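Local coordinates for protein imelysin (Bacteroides ovatus ATCC 8483, PDB 3OYV) that is an imelysin-like outer-membrane protein that probably takes part in bacterial iron uptake, at residues Y117-R122 against P179-N184; D124-I129 against K170-I175; I129-N134 against E286-G291; N301-P306 against G343-E348. All blocks are in the same frame, centred on the assembly; numbering follows the deposited sequence. Where two conformers were deposited one is given.

Interaction 1. Residues Y117-R122 against P179-N184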
loop_
_atom_site.group_PDB
_atom_site.type_symbol
_atom_site.label_atom_id
_atom_site.label_comp_id
_atom_site.label_asym_id
_atom_site.label_seq_id
_atom_site.Cartn_x
_atom_site.Cartn_y
_atom_site.Cartn_z
ATOM N N TYR A 117 -5.396 11.349 -7.831
ATOM C CA TYR A 117 -6.781 11.610 -8.125
ATOM C C TYR A 117 -7.476 12.153 -6.891
ATOM O O TYR A 117 -8.377 12.982 -6.988
ATOM C CB TYR A 117 -7.542 10.372 -8.560
ATOM C CG TYR A 117 -7.025 9.569 -9.712
ATOM C CD1 TYR A 117 -6.532 10.160 -10.870
ATOM C CD2 TYR A 117 -7.036 8.197 -9.664
ATOM C CE1 TYR A 117 -6.105 9.385 -11.924
ATOM C CE2 TYR A 117 -6.641 7.412 -10.727
ATOM C CZ TYR A 117 -6.153 8.014 -11.857
ATOM O OH TYR A 117 -5.735 7.204 -12.895
ATOM N N SER A 118 -7.053 11.659 -5.721
ATOM C CA SER A 118 -7.632 12.033 -4.437
ATOM C C SER A 118 -6.760 13.041 -3.669
ATOM O O SER A 118 -6.997 13.318 -2.494
ATOM C CB SER A 118 -7.843 10.765 -3.598
ATOM O OG SER A 118 -6.652 10.061 -3.483
ATOM N N TRP A 119 -5.712 13.550 -4.323
ATOM C CA TRP A 119 -4.694 14.430 -3.690
ATOM C C TRP A 119 -4.129 13.788 -2.421
ATOM O O TRP A 119 -3.888 14.438 -1.396
ATOM C CB TRP A 119 -5.264 15.817 -3.396
ATOM C CG TRP A 119 -5.403 16.726 -4.567
ATOM C CD1 TRP A 119 -5.383 16.392 -5.875
ATOM C CD2 TRP A 119 -5.592 18.136 -4.516
ATOM N NE1 TRP A 119 -5.549 17.497 -6.653
ATOM C CE2 TRP A 119 -5.667 18.589 -5.841
ATOM C CE3 TRP A 119 -5.671 19.071 -3.469
ATOM C CZ2 TRP A 119 -5.856 19.954 -6.163
ATOM C CZ3 TRP A 119 -5.828 20.438 -3.792
ATOM C CH2 TRP A 119 -5.916 20.856 -5.129
ATOM N N HIS A 120 -3.950 12.486 -2.493
ATOM C CA HIS A 120 -3.593 11.655 -1.342
ATOM C C HIS A 120 -2.134 11.181 -1.366
ATOM O O HIS A 120 -1.702 10.427 -0.495
ATOM C CB HIS A 120 -4.619 10.494 -1.330
ATOM C CG HIS A 120 -4.359 9.429 -0.325
ATOM N ND1 HIS A 120 -4.499 9.639 1.031
ATOM C CD2 HIS A 120 -4.023 8.134 -0.480
ATOM C CE1 HIS A 120 -4.204 8.517 1.669
ATOM N NE2 HIS A 120 -3.937 7.580 0.769
ATOM N N SER A 121 -1.353 11.575 -2.370
ATOM C CA SER A 121 0.010 11.029 -2.521
ATOM C C SER A 121 0.873 11.249 -1.276
ATOM O O SER A 121 1.550 10.337 -0.843
ATOM C CB SER A 121 0.731 11.580 -3.779
ATOM O OG SER A 121 0.964 12.957 -3.720
ATOM N N ARG A 122 0.888 12.469 -0.733
ATOM C CA ARG A 122 1.694 12.712 0.461
ATOM C C ARG A 122 1.357 11.722 1.578
ATOM O O ARG A 122 2.229 11.136 2.183
ATOM C CB ARG A 122 1.511 14.144 0.974
ATOM C CG ARG A 122 2.226 15.191 0.132
ATOM C CD ARG A 122 1.720 16.607 0.374
ATOM N NE ARG A 122 1.870 17.003 1.781
ATOM C CZ ARG A 122 0.932 16.927 2.717
ATOM N NH1 ARG A 122 -0.298 16.527 2.446
ATOM N NH2 ARG A 122 1.228 17.270 3.981
ATOM N N PRO A 179 4.491 20.656 -0.151
ATOM C CA PRO A 179 3.213 21.353 -0.115
ATOM C C PRO A 179 2.084 20.509 -0.743
ATOM O O PRO A 179 2.280 19.853 -1.768
ATOM C CB PRO A 179 3.477 22.657 -0.922
ATOM C CG PRO A 179 4.943 22.840 -0.850
ATOM C CD PRO A 179 5.547 21.453 -0.810
ATOM N N GLN A 180 0.933 20.530 -0.104
ATOM C CA GLN A 180 -0.225 19.784 -0.576
ATOM C C GLN A 180 -0.851 20.489 -1.772
ATOM O O GLN A 180 -1.105 21.681 -1.705
ATOM C CB GLN A 180 -1.251 19.658 0.568
ATOM C CG GLN A 180 -2.627 19.129 0.206
ATOM C CD GLN A 180 -2.655 17.661 -0.146
ATOM O OE1 GLN A 180 -1.610 16.987 -0.198
ATOM N NE2 GLN A 180 -3.863 17.136 -0.340
ATOM N N PRO A 181 -1.135 19.759 -2.868
ATOM C CA PRO A 181 -0.803 18.372 -3.142
ATOM C C PRO A 181 0.540 18.252 -3.834
ATOM O O PRO A 181 0.944 19.128 -4.589
ATOM C CB PRO A 181 -1.931 17.963 -4.094
ATOM C CG PRO A 181 -2.179 19.244 -4.893
ATOM C CD PRO A 181 -2.001 20.348 -3.922
ATOM N N PHE A 182 1.193 17.130 -3.642
ATOM C CA PHE A 182 2.475 16.866 -4.294
ATOM C C PHE A 182 2.352 17.070 -5.799
ATOM O O PHE A 182 3.253 17.626 -6.422
ATOM C CB PHE A 182 2.968 15.443 -3.944
ATOM C CG PHE A 182 4.091 14.932 -4.784
ATOM C CD1 PHE A 182 5.244 15.675 -5.018
ATOM C CD2 PHE A 182 4.021 13.636 -5.298
ATOM C CE1 PHE A 182 6.258 15.135 -5.789
ATOM C CE2 PHE A 182 5.025 13.102 -6.060
ATOM C CZ PHE A 182 6.158 13.855 -6.321
ATOM N N ARG A 183 1.259 16.630 -6.409
ATOM C CA ARG A 183 1.150 16.732 -7.859
ATOM C C ARG A 183 1.293 18.161 -8.385
ATOM O O ARG A 183 1.717 18.338 -9.522
ATOM C CB ARG A 183 -0.159 16.108 -8.337
ATOM C CG ARG A 183 -0.349 16.174 -9.838
ATOM C CD ARG A 183 -1.708 15.752 -10.177
ATOM N NE ARG A 183 -1.987 15.687 -11.603
ATOM C CZ ARG A 183 -2.708 16.579 -12.292
ATOM N NH1 ARG A 183 -3.162 17.687 -11.742
ATOM N NH2 ARG A 183 -2.939 16.374 -13.582
ATOM N N ASN A 184 0.960 19.160 -7.570
ATOM C CA ASN A 184 1.092 20.573 -7.985
ATOM C C ASN A 184 2.393 21.220 -7.542
ATOM O O ASN A 184 2.599 22.419 -7.774
ATOM C CB ASN A 184 -0.077 21.433 -7.473
ATOM C CG ASN A 184 -1.390 21.116 -8.154
ATOM O OD1 ASN A 184 -1.406 20.448 -9.158
ATOM N ND2 ASN A 184 -2.506 21.595 -7.584
HETATM O O HOH W 1 -0.567 15.071 -2.053
#
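Trp119 and Pro181 lie side by side where 117-122 passes 179-184, their CA atoms 5.6 Å apart. In this largely helical imelysin fold, the turn that starts helix 121-137 here meets the loop between helices 158-177 and 189-214. Pro181, which follows a cis peptide bond, sets its ring over one face of the Trp119 indole. The contact is CH-pi: Pro181 CG stands 3.6 Å from the centroid of the six-membered ring of Trp119, 11° off its normal, while CB lies over the five-membered side and CD over CE3 and CZ3. The two ends of the Gln180 amide take different partners, one backbone and one side chain. CG is anti to the backbone N, and a bend at chi2 (71°) swings the amide back across 117-122, where Gln180 NE2 meets Trp119 O at 2.9 Å in the carbonyl plane, on a lone pair. Gln180 OE1 takes a bond from Arg122 NH1 (3.0 Å), the donor standing above the carbonyl plane, and Gln180 CB covers one guanidinium face. Arg122 NH2 is bonded to Gln176 O at the end of helix 158-177. One water accepts from the backbone N of both Arg122 and Phe182, 3.1 Å from Phe182 N and 2.9 Å from Gln180 OE1.

Interaction 2. Residues D124-I129 against K170-I175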
loop_
_atom_site.group_PDB
_atom_site.type_symbol
_atom_site.label_atom_id
_atom_site.label_comp_id
_atom_site.label_asym_id
_atom_site.label_seq_id
_atom_site.Cartn_x
_atom_site.Cartn_y
_atom_site.Cartn_z
ATOM N N ASP A 124 -0.307 8.852 1.431
ATOM C CA ASP A 124 0.001 7.509 0.977
ATOM C C ASP A 124 1.468 7.191 1.270
ATOM O O ASP A 124 1.800 6.220 1.955
ATOM C CB ASP A 124 -0.336 7.490 -0.519
ATOM C CG ASP A 124 0.047 6.219 -1.248
ATOM O OD1 ASP A 124 0.616 5.262 -0.695
ATOM O OD2 ASP A 124 -0.261 6.169 -2.476
ATOM N N TYR A 125 2.357 8.035 0.756
ATOM C CA TYR A 125 3.784 7.723 0.825
ATOM C C TYR A 125 4.279 7.802 2.268
ATOM O O TYR A 125 5.162 7.037 2.666
ATOM C CB TYR A 125 4.630 8.621 -0.085
ATOM C CG TYR A 125 4.160 8.776 -1.529
ATOM C CD1 TYR A 125 3.258 7.883 -2.131
ATOM C CD2 TYR A 125 4.621 9.850 -2.281
ATOM C CE1 TYR A 125 2.799 8.097 -3.426
ATOM C CE2 TYR A 125 4.178 10.058 -3.564
ATOM C CZ TYR A 125 3.273 9.181 -4.145
ATOM O OH TYR A 125 2.825 9.476 -5.429
ATOM N N THR A 126 3.704 8.723 3.041
ATOM C CA THR A 126 4.014 8.834 4.462
ATOM C C THR A 126 3.598 7.555 5.196
ATOM O O THR A 126 4.360 7.018 6.012
ATOM C CB THR A 126 3.348 10.061 5.089
ATOM O OG1 THR A 126 3.754 11.230 4.395
ATOM C CG2 THR A 126 3.713 10.234 6.556
ATOM N N ASN A 127 2.396 7.045 4.885
ATOM C CA ASN A 127 1.962 5.759 5.459
ATOM C C ASN A 127 2.886 4.623 5.100
ATOM O O ASN A 127 3.134 3.738 5.912
ATOM C CB ASN A 127 0.529 5.433 5.024
ATOM C CG ASN A 127 -0.513 6.206 5.798
ATOM O OD1 ASN A 127 -0.246 6.738 6.880
ATOM N ND2 ASN A 127 -1.721 6.293 5.237
ATOM N N ASN A 128 3.439 4.654 3.890
ATOM C CA ASN A 128 4.421 3.658 3.511
ATOM C C ASN A 128 5.654 3.710 4.446
ATOM O O ASN A 128 6.222 2.687 4.822
ATOM C CB ASN A 128 4.919 3.825 2.066
ATOM C CG ASN A 128 3.838 3.682 0.974
ATOM O OD1 ASN A 128 4.067 4.190 -0.124
ATOM N ND2 ASN A 128 2.706 3.025 1.243
ATOM N N ILE A 129 6.068 4.919 4.803
ATOM C CA ILE A 129 7.192 5.067 5.739
ATOM C C ILE A 129 6.779 4.589 7.147
ATOM O O ILE A 129 7.567 3.952 7.847
ATOM C CB ILE A 129 7.750 6.500 5.753
ATOM C CG1 ILE A 129 8.233 6.927 4.352
ATOM C CG2 ILE A 129 8.862 6.611 6.790
ATOM C CD1 ILE A 129 9.223 6.022 3.698
ATOM N N LYS A 170 12.619 11.312 9.840
ATOM C CA LYS A 170 12.932 12.391 8.944
ATOM C C LYS A 170 12.332 12.177 7.540
ATOM O O LYS A 170 11.888 13.161 6.924
ATOM C CB LYS A 170 14.402 12.571 8.889
ATOM C CG LYS A 170 14.769 13.762 8.114
ATOM C CD LYS A 170 16.244 13.797 8.041
ATOM C CE LYS A 170 16.717 14.823 7.080
ATOM N NZ LYS A 170 18.180 14.739 6.953
ATOM N N ALA A 171 12.238 10.935 7.074
ATOM C CA ALA A 171 11.574 10.649 5.794
ATOM C C ALA A 171 10.078 10.953 5.865
ATOM O O ALA A 171 9.523 11.581 4.954
ATOM C CB ALA A 171 11.852 9.221 5.349
ATOM N N ALA A 172 9.401 10.492 6.912
ATOM C CA ALA A 172 7.988 10.786 7.057
ATOM C C ALA A 172 7.707 12.288 7.082
ATOM O O ALA A 172 6.818 12.803 6.393
ATOM C CB ALA A 172 7.396 10.080 8.284
ATOM N N LYS A 173 8.477 13.026 7.871
ATOM C CA LYS A 173 8.249 14.458 7.974
ATOM C C LYS A 173 8.621 15.154 6.657
ATOM O O LYS A 173 7.962 16.111 6.287
ATOM C CB LYS A 173 9.025 15.041 9.166
ATOM C CG LYS A 173 8.796 16.530 9.426
ATOM C CD LYS A 173 7.333 16.893 9.682
ATOM C CE LYS A 173 7.195 18.205 10.493
ATOM N NZ LYS A 173 7.963 19.353 9.932
ATOM N N ALA A 174 9.659 14.699 5.970
ATOM C CA ALA A 174 10.020 15.328 4.682
ATOM C C ALA A 174 8.897 15.168 3.641
ATOM O O ALA A 174 8.572 16.109 2.914
ATOM C CB ALA A 174 11.301 14.757 4.141
ATOM N N ILE A 175 8.253 14.002 3.613
ATOM C CA ILE A 175 7.139 13.808 2.665
ATOM C C ILE A 175 5.982 14.720 3.057
ATOM O O ILE A 175 5.374 15.381 2.208
ATOM C CB ILE A 175 6.727 12.347 2.616
ATOM C CG1 ILE A 175 7.856 11.477 2.040
ATOM C CG2 ILE A 175 5.422 12.205 1.768
ATOM C CD1 ILE A 175 7.709 9.981 2.348
#
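Ile175 is the main bump of this contact, and Tyr125, Thr126 and Ile129 line the hollow that takes it. Its CG2 pushes in beside Thr126, 3.3 Å from Thr126 OG1, and touches Tyr125 CB. With CG1 anti to the carbonyl carbon (chi1 -65°) and the chain extended beyond it, Ile175 CD1 reaches on to Ile129 CG1 at 3.7 Å and rests on Tyr125 O. The return bump is Ile129 CG2, which settles on the shallow surface left by two small residues, 4.1 Å from Ala172 CB and 4.2 Å from Ala171 CB. This is a pair of antiparallel helices in the imelysin helical bundle: 124-129 and 170-175 run at 175° with axes 8.9 Å apart. Alanine lets the backbones draw near, and the CA atoms of Thr126 and Ala172 are separated by 5.1 Å. Thr126 turns its methyl CG2 to Ala172 CB, while its OG1 is spent on Arg122 O, one helical turn back, and on Gln176 NE2. Helix 189-214 covers another side of 170-175, where Ala174 meets Ala194 and Ala197 and Ile175 meets Cys198. The ring of Tyr125 points away from Ile175 toward Val89 and Ile94 of helix 71-102.

Interaction 3. Residues I129-N134 against E286-G291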
loop_
_atom_site.group_PDB
_atom_site.type_symbol
_atom_site.label_atom_id
_atom_site.label_comp_id
_atom_site.label_asym_id
_atom_site.label_seq_id
_atom_site.Cartn_x
_atom_site.Cartn_y
_atom_site.Cartn_z
ATOM N N ILE A 129 6.068 4.919 4.803
ATOM C CA ILE A 129 7.192 5.067 5.739
ATOM C C ILE A 129 6.779 4.589 7.147
ATOM O O ILE A 129 7.567 3.952 7.847
ATOM C CB ILE A 129 7.750 6.500 5.753
ATOM C CG1 ILE A 129 8.233 6.927 4.352
ATOM C CG2 ILE A 129 8.862 6.611 6.790
ATOM C CD1 ILE A 129 9.223 6.022 3.698
ATOM N N TYR A 130 5.539 4.873 7.552
ATOM C CA TYR A 130 5.061 4.343 8.822
ATOM C C TYR A 130 5.001 2.831 8.849
ATOM O O TYR A 130 5.119 2.255 9.915
ATOM C CB TYR A 130 3.714 4.950 9.205
ATOM C CG TYR A 130 3.801 6.403 9.592
ATOM C CD1 TYR A 130 4.895 6.879 10.307
ATOM C CD2 TYR A 130 2.794 7.300 9.261
ATOM C CE1 TYR A 130 4.991 8.207 10.674
ATOM C CE2 TYR A 130 2.879 8.645 9.636
ATOM C CZ TYR A 130 3.982 9.068 10.337
ATOM O OH TYR A 130 4.076 10.393 10.709
ATOM N N SER A 131 4.872 2.192 7.690
ATOM C CA SER A 131 5.008 0.735 7.623
ATOM C C SER A 131 6.386 0.275 8.114
ATOM O O SER A 131 6.510 -0.699 8.887
ATOM C CB SER A 131 4.732 0.222 6.214
ATOM O OG SER A 131 4.634 -1.200 6.191
ATOM N N ILE A 132 7.413 1.014 7.710
ATOM C CA ILE A 132 8.769 0.733 8.184
ATOM C C ILE A 132 8.864 0.958 9.711
ATOM O O ILE A 132 9.431 0.122 10.440
ATOM C CB ILE A 132 9.818 1.636 7.481
ATOM C CG1 ILE A 132 9.800 1.392 5.977
ATOM C CG2 ILE A 132 11.207 1.414 8.089
ATOM C CD1 ILE A 132 10.692 2.402 5.203
ATOM N N ARG A 133 8.321 2.072 10.183
ATOM C CA ARG A 133 8.264 2.319 11.611
ATOM C C ARG A 133 7.635 1.144 12.346
ATOM O O ARG A 133 8.186 0.651 13.326
ATOM C CB ARG A 133 7.481 3.584 11.893
ATOM C CG ARG A 133 7.469 3.943 13.371
ATOM C CD ARG A 133 6.291 4.811 13.705
ATOM N NE ARG A 133 5.014 4.159 13.409
ATOM C CZ ARG A 133 3.844 4.744 13.544
ATOM N NH1 ARG A 133 3.778 6.009 13.986
ATOM N NH2 ARG A 133 2.727 4.091 13.241
ATOM N N ASN A 134 6.468 0.709 11.882
ATOM C CA ASN A 134 5.781 -0.404 12.533
ATOM C C ASN A 134 6.625 -1.658 12.570
ATOM O O ASN A 134 6.703 -2.337 13.597
ATOM C CB ASN A 134 4.448 -0.675 11.857
ATOM C CG ASN A 134 3.442 0.450 12.043
ATOM O OD1 ASN A 134 3.687 1.424 12.786
ATOM N ND2 ASN A 134 2.300 0.338 11.376
ATOM N N GLU A 286 3.071 -1.727 3.226
ATOM C CA GLU A 286 3.988 -1.800 2.084
ATOM C C GLU A 286 5.456 -2.019 2.432
ATOM O O GLU A 286 6.243 -2.241 1.532
ATOM C CB GLU A 286 3.798 -0.633 1.123
ATOM C CG GLU A 286 2.415 -0.597 0.477
ATOM C CD GLU A 286 2.229 0.519 -0.548
ATOM O OE1 GLU A 286 3.195 0.889 -1.268
ATOM O OE2 GLU A 286 1.113 1.031 -0.637
ATOM N N ALA A 287 5.820 -2.020 3.723
ATOM C CA ALA A 287 7.142 -2.491 4.153
ATOM C C ALA A 287 7.243 -4.011 4.240
ATOM O O ALA A 287 8.326 -4.530 4.479
ATOM C CB ALA A 287 7.570 -1.842 5.486
ATOM N N PHE A 288 6.126 -4.733 4.048
ATOM C CA PHE A 288 6.129 -6.180 4.058
ATOM C C PHE A 288 5.472 -6.746 2.809
ATOM O O PHE A 288 4.578 -7.600 2.887
ATOM C CB PHE A 288 5.606 -6.823 5.362
ATOM C CG PHE A 288 4.428 -6.150 6.018
ATOM C CD1 PHE A 288 4.613 -5.100 6.888
ATOM C CD2 PHE A 288 3.152 -6.680 5.901
ATOM C CE1 PHE A 288 3.555 -4.538 7.596
ATOM C CE2 PHE A 288 2.087 -6.145 6.582
ATOM C CZ PHE A 288 2.270 -5.069 7.451
ATOM N N LEU A 289 5.948 -6.297 1.644
ATOM C CA LEU A 289 5.501 -6.848 0.360
ATOM C C LEU A 289 6.295 -8.115 0.032
ATOM O O LEU A 289 7.109 -8.158 -0.904
ATOM C CB LEU A 289 5.604 -5.798 -0.744
ATOM C CG LEU A 289 4.689 -4.573 -0.623
ATOM C CD1 LEU A 289 5.094 -3.434 -1.579
ATOM C CD2 LEU A 289 3.212 -4.964 -0.848
ATOM N N PHE A 290 6.083 -9.143 0.851
ATOM C CA PHE A 290 6.665 -10.450 0.652
ATOM C C PHE A 290 5.676 -11.515 1.061
ATOM O O PHE A 290 4.652 -11.224 1.664
ATOM C CB PHE A 290 7.997 -10.624 1.422
ATOM C CG PHE A 290 7.852 -10.740 2.915
ATOM C CD1 PHE A 290 7.886 -9.605 3.723
ATOM C CD2 PHE A 290 7.744 -11.971 3.507
ATOM C CE1 PHE A 290 7.795 -9.744 5.107
ATOM C CE2 PHE A 290 7.628 -12.113 4.873
ATOM C CZ PHE A 290 7.672 -11.007 5.669
ATOM N N GLY A 291 5.965 -12.761 0.706
ATOM C CA GLY A 291 5.053 -13.845 0.993
ATOM C C GLY A 291 3.814 -13.711 0.133
ATOM O O GLY A 291 3.906 -13.282 -1.024
#
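The loop that leaves helix 265-283 is fastened to the middle of helix 121-137 where Ala287 meets Ser131, next to a pocket occupied by glycerol and an unidentified ligand. Ser131 OG, anti to its own backbone N (chi1 -170°), reaches across to accept the N-H of Ala287 at 2.9 Å with an angle of 154°. The same hydroxyl is bonded to Lys284 O, so one side chain grips both an N-H and a C=O of the bend after the helix. The fit is close: Ala287 CB lies 3.1 Å from Ser131 OG, 3.6 Å from Ile132 N and 4.0 Å from Ile132 CG1. Within the imelysin fold this joins parts of the chain more than 150 residues apart. Phe288 brings CE1 to 3.8 Å from Ser131 OG, and its ring packs edge-to-face with Tyr242 of helix 223-261. An alanine in place of Ser131 would probably leave Ala287 N and Lys284 O without their shared partner and let the bend shift. Just before Ala287, Glu286 leads its carboxylate away from 129-134, toward the pocket: OE1 pairs with Lys93 in a salt bridge and is hydrogen-bonded to the glycerol. Beyond Phe288 the loop kinks in an inverse gamma turn centred on Leu289.

Interaction 4. Residues N301-P306 against G343-E348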
loop_
_atom_site.group_PDB
_atom_site.type_symbol
_atom_site.label_atom_id
_atom_site.label_comp_id
_atom_site.label_asym_id
_atom_site.label_seq_id
_atom_site.Cartn_x
_atom_site.Cartn_y
_atom_site.Cartn_z
ATOM N N ASN A 301 -2.695 -7.075 -8.644
ATOM C CA ASN A 301 -4.163 -7.209 -8.697
ATOM C C ASN A 301 -4.889 -6.271 -7.738
ATOM O O ASN A 301 -6.054 -5.957 -7.958
ATOM C CB ASN A 301 -4.561 -8.661 -8.429
ATOM C CG ASN A 301 -4.576 -9.495 -9.669
ATOM O OD1 ASN A 301 -4.395 -8.989 -10.758
ATOM N ND2 ASN A 301 -4.807 -10.804 -9.511
HETATM N N MSE A 302 -4.193 -5.847 -6.700
HETATM C CA MSE A 302 -4.770 -4.961 -5.689
HETATM C C MSE A 302 -4.410 -3.490 -5.850
HETATM O O MSE A 302 -5.123 -2.616 -5.347
HETATM C CB MSE A 302 -4.347 -5.446 -4.324
HETATM C CG MSE A 302 -4.939 -6.810 -4.035
HETATM SE SE MSE A 302 -4.514 -7.441 -2.221
HETATM C CE MSE A 302 -5.562 -6.283 -1.155
ATOM N N ASP A 303 -3.286 -3.208 -6.516
ATOM C CA ASP A 303 -2.694 -1.879 -6.396
ATOM C C ASP A 303 -1.818 -1.453 -7.561
ATOM O O ASP A 303 -0.813 -0.791 -7.359
ATOM C CB ASP A 303 -1.863 -1.815 -5.100
ATOM C CG ASP A 303 -1.555 -0.392 -4.651
ATOM O OD1 ASP A 303 -2.434 0.498 -4.762
ATOM O OD2 ASP A 303 -0.421 -0.189 -4.154
ATOM N N SER A 304 -2.194 -1.779 -8.797
ATOM C CA SER A 304 -1.386 -1.341 -9.905
ATOM C C SER A 304 -1.419 0.152 -10.062
ATOM O O SER A 304 -2.440 0.805 -9.828
ATOM C CB SER A 304 -1.840 -1.958 -11.240
ATOM O OG SER A 304 -1.469 -3.312 -11.328
ATOM N N TRP A 305 -0.288 0.686 -10.510
ATOM C CA TRP A 305 -0.157 2.084 -10.907
ATOM C C TRP A 305 1.045 2.156 -11.844
ATOM O O TRP A 305 2.084 1.622 -11.508
ATOM C CB TRP A 305 0.040 3.020 -9.703
ATOM C CG TRP A 305 0.125 4.435 -10.149
ATOM C CD1 TRP A 305 1.254 5.166 -10.364
ATOM C CD2 TRP A 305 -0.961 5.250 -10.567
ATOM N NE1 TRP A 305 0.934 6.399 -10.820
ATOM C CE2 TRP A 305 -0.426 6.483 -10.958
ATOM C CE3 TRP A 305 -2.346 5.077 -10.598
ATOM C CZ2 TRP A 305 -1.216 7.527 -11.405
ATOM C CZ3 TRP A 305 -3.133 6.104 -11.043
ATOM C CH2 TRP A 305 -2.579 7.325 -11.437
ATOM N N PRO A 306 0.915 2.799 -13.011
ATOM C CA PRO A 306 -0.224 3.500 -13.590
ATOM C C PRO A 306 -1.314 2.560 -14.090
ATOM O O PRO A 306 -1.131 1.359 -14.100
ATOM C CB PRO A 306 0.395 4.268 -14.762
ATOM C CG PRO A 306 1.531 3.483 -15.153
ATOM C CD PRO A 306 2.104 2.903 -13.886
ATOM N N GLY A 343 -8.064 -2.752 -8.952
ATOM C CA GLY A 343 -7.332 -2.346 -7.783
ATOM C C GLY A 343 -7.753 -1.029 -7.199
ATOM O O GLY A 343 -8.630 -0.321 -7.716
ATOM N N PHE A 344 -7.050 -0.665 -6.120
ATOM C CA PHE A 344 -7.370 0.548 -5.396
ATOM C C PHE A 344 -7.414 1.803 -6.278
ATOM O O PHE A 344 -8.240 2.680 -6.075
ATOM C CB PHE A 344 -6.374 0.780 -4.275
ATOM C CG PHE A 344 -6.640 -0.003 -3.007
ATOM C CD1 PHE A 344 -7.757 0.302 -2.248
ATOM C CD2 PHE A 344 -5.747 -0.978 -2.550
ATOM C CE1 PHE A 344 -7.975 -0.326 -1.069
ATOM C CE2 PHE A 344 -5.968 -1.624 -1.342
ATOM C CZ PHE A 344 -7.116 -1.317 -0.613
ATOM N N HIS A 345 -6.464 1.926 -7.215
ATOM C CA HIS A 345 -6.396 3.138 -7.982
ATOM C C HIS A 345 -7.473 3.241 -9.070
ATOM O O HIS A 345 -7.841 4.326 -9.464
ATOM C CB HIS A 345 -5.000 3.369 -8.515
ATOM C CG HIS A 345 -4.010 3.565 -7.419
ATOM N ND1 HIS A 345 -4.076 4.629 -6.539
ATOM C CD2 HIS A 345 -2.941 2.830 -7.055
ATOM C CE1 HIS A 345 -3.079 4.530 -5.673
ATOM N NE2 HIS A 345 -2.393 3.432 -5.953
ATOM N N THR A 346 -7.975 2.114 -9.536
ATOM C CA THR A 346 -9.142 2.127 -10.429
ATOM C C THR A 346 -10.374 2.581 -9.668
ATOM O O THR A 346 -11.126 3.412 -10.153
ATOM C CB THR A 346 -9.365 0.767 -11.129
ATOM O OG1 THR A 346 -8.252 0.515 -11.980
ATOM C CG2 THR A 346 -10.624 0.839 -11.979
ATOM N N LEU A 347 -10.575 2.059 -8.458
ATOM C CA LEU A 347 -11.682 2.576 -7.656
ATOM C C LEU A 347 -11.503 4.040 -7.343
ATOM O O LEU A 347 -12.459 4.789 -7.372
ATOM C CB LEU A 347 -11.827 1.748 -6.410
ATOM C CG LEU A 347 -13.132 1.865 -5.670
ATOM C CD1 LEU A 347 -14.361 1.784 -6.580
ATOM C CD2 LEU A 347 -13.148 0.734 -4.581
ATOM N N GLU A 348 -10.263 4.426 -7.057
ATOM C CA GLU A 348 -9.973 5.837 -6.830
ATOM C C GLU A 348 -10.412 6.715 -8.022
ATOM O O GLU A 348 -11.042 7.767 -7.850
ATOM C CB GLU A 348 -8.459 6.010 -6.555
ATOM C CG GLU A 348 -8.037 7.376 -6.035
ATOM C CD GLU A 348 -6.525 7.586 -6.143
ATOM O OE1 GLU A 348 -5.837 6.736 -6.728
ATOM O OE2 GLU A 348 -6.067 8.648 -5.681
HETATM O O HOH W 2 -4.954 0.015 -8.757
#
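His345 reaches from the first turn of helix 343-351 toward 303-305. Its CB lies 3.8 Å from Trp305 CE3, and CG, anti to the carbonyl carbon (chi1 -63°), also faces that atom. The Trp305 edge points at the imidazole face in an edge-to-face pair, with planes at 65° and the six-membered ring centroid 5.3 Å from that of His345. His345 CD2 meets Ser304 O at the ring edge, 3.5 Å away. On the other branch His345 ND1 gives a nearly straight bond (173°) to Glu348 OE1 at 2.8 Å, on the syn side of the carboxylate, which fixes the rotation of the ring. At the tip, NE2 is bonded to an unidentified ligand; Asp303 OD1, 3.2 Å from His345 NE2, is badly angled for a bond and pairs with Arg279. Gly343, His345 and Glu348 form the GxHxxE signature of imelysin-like proteins. Gly343 CA packs 3.3 Å from Met302 O, where a CB would clash, and Phe344 N donates to the same oxygen at 2.8 Å. An alanine in place of His345 would probably leave Glu348 OE1 without its mate and open a gap beside Trp305. Helix 343-351 beds Phe344 against Leu245 of helix 223-261 and Leu35 of helix 21-47, while helix 265-283 touches Phe344 and His345 through Arg279.

Helix 121-137 carries one side of interactions 1, 2 and 3 in succession; the segments of 2 and 3, centres 12 Å apart, overlap at Ile129, whose side chain packs in 2 alone. Interaction 1 is tied to interaction 4, centres about 17 Å apart, by a probable hydrogen bond of 2.7 Å between Ser118 OG and Glu348 OE2, so the serine probably helps to hold the carboxylate bonded to His345. Interactions 2 and 3 probably share another, Asn128 ND2 to Glu286 OE2 at 3.2 Å. At the ligand pocket Glu286 and Asp303 bring like charges close, Glu286 OE2 standing 4.0 Å from Asp303 OD2; His345 bonds the unidentified ligand, which Tyr125 also borders.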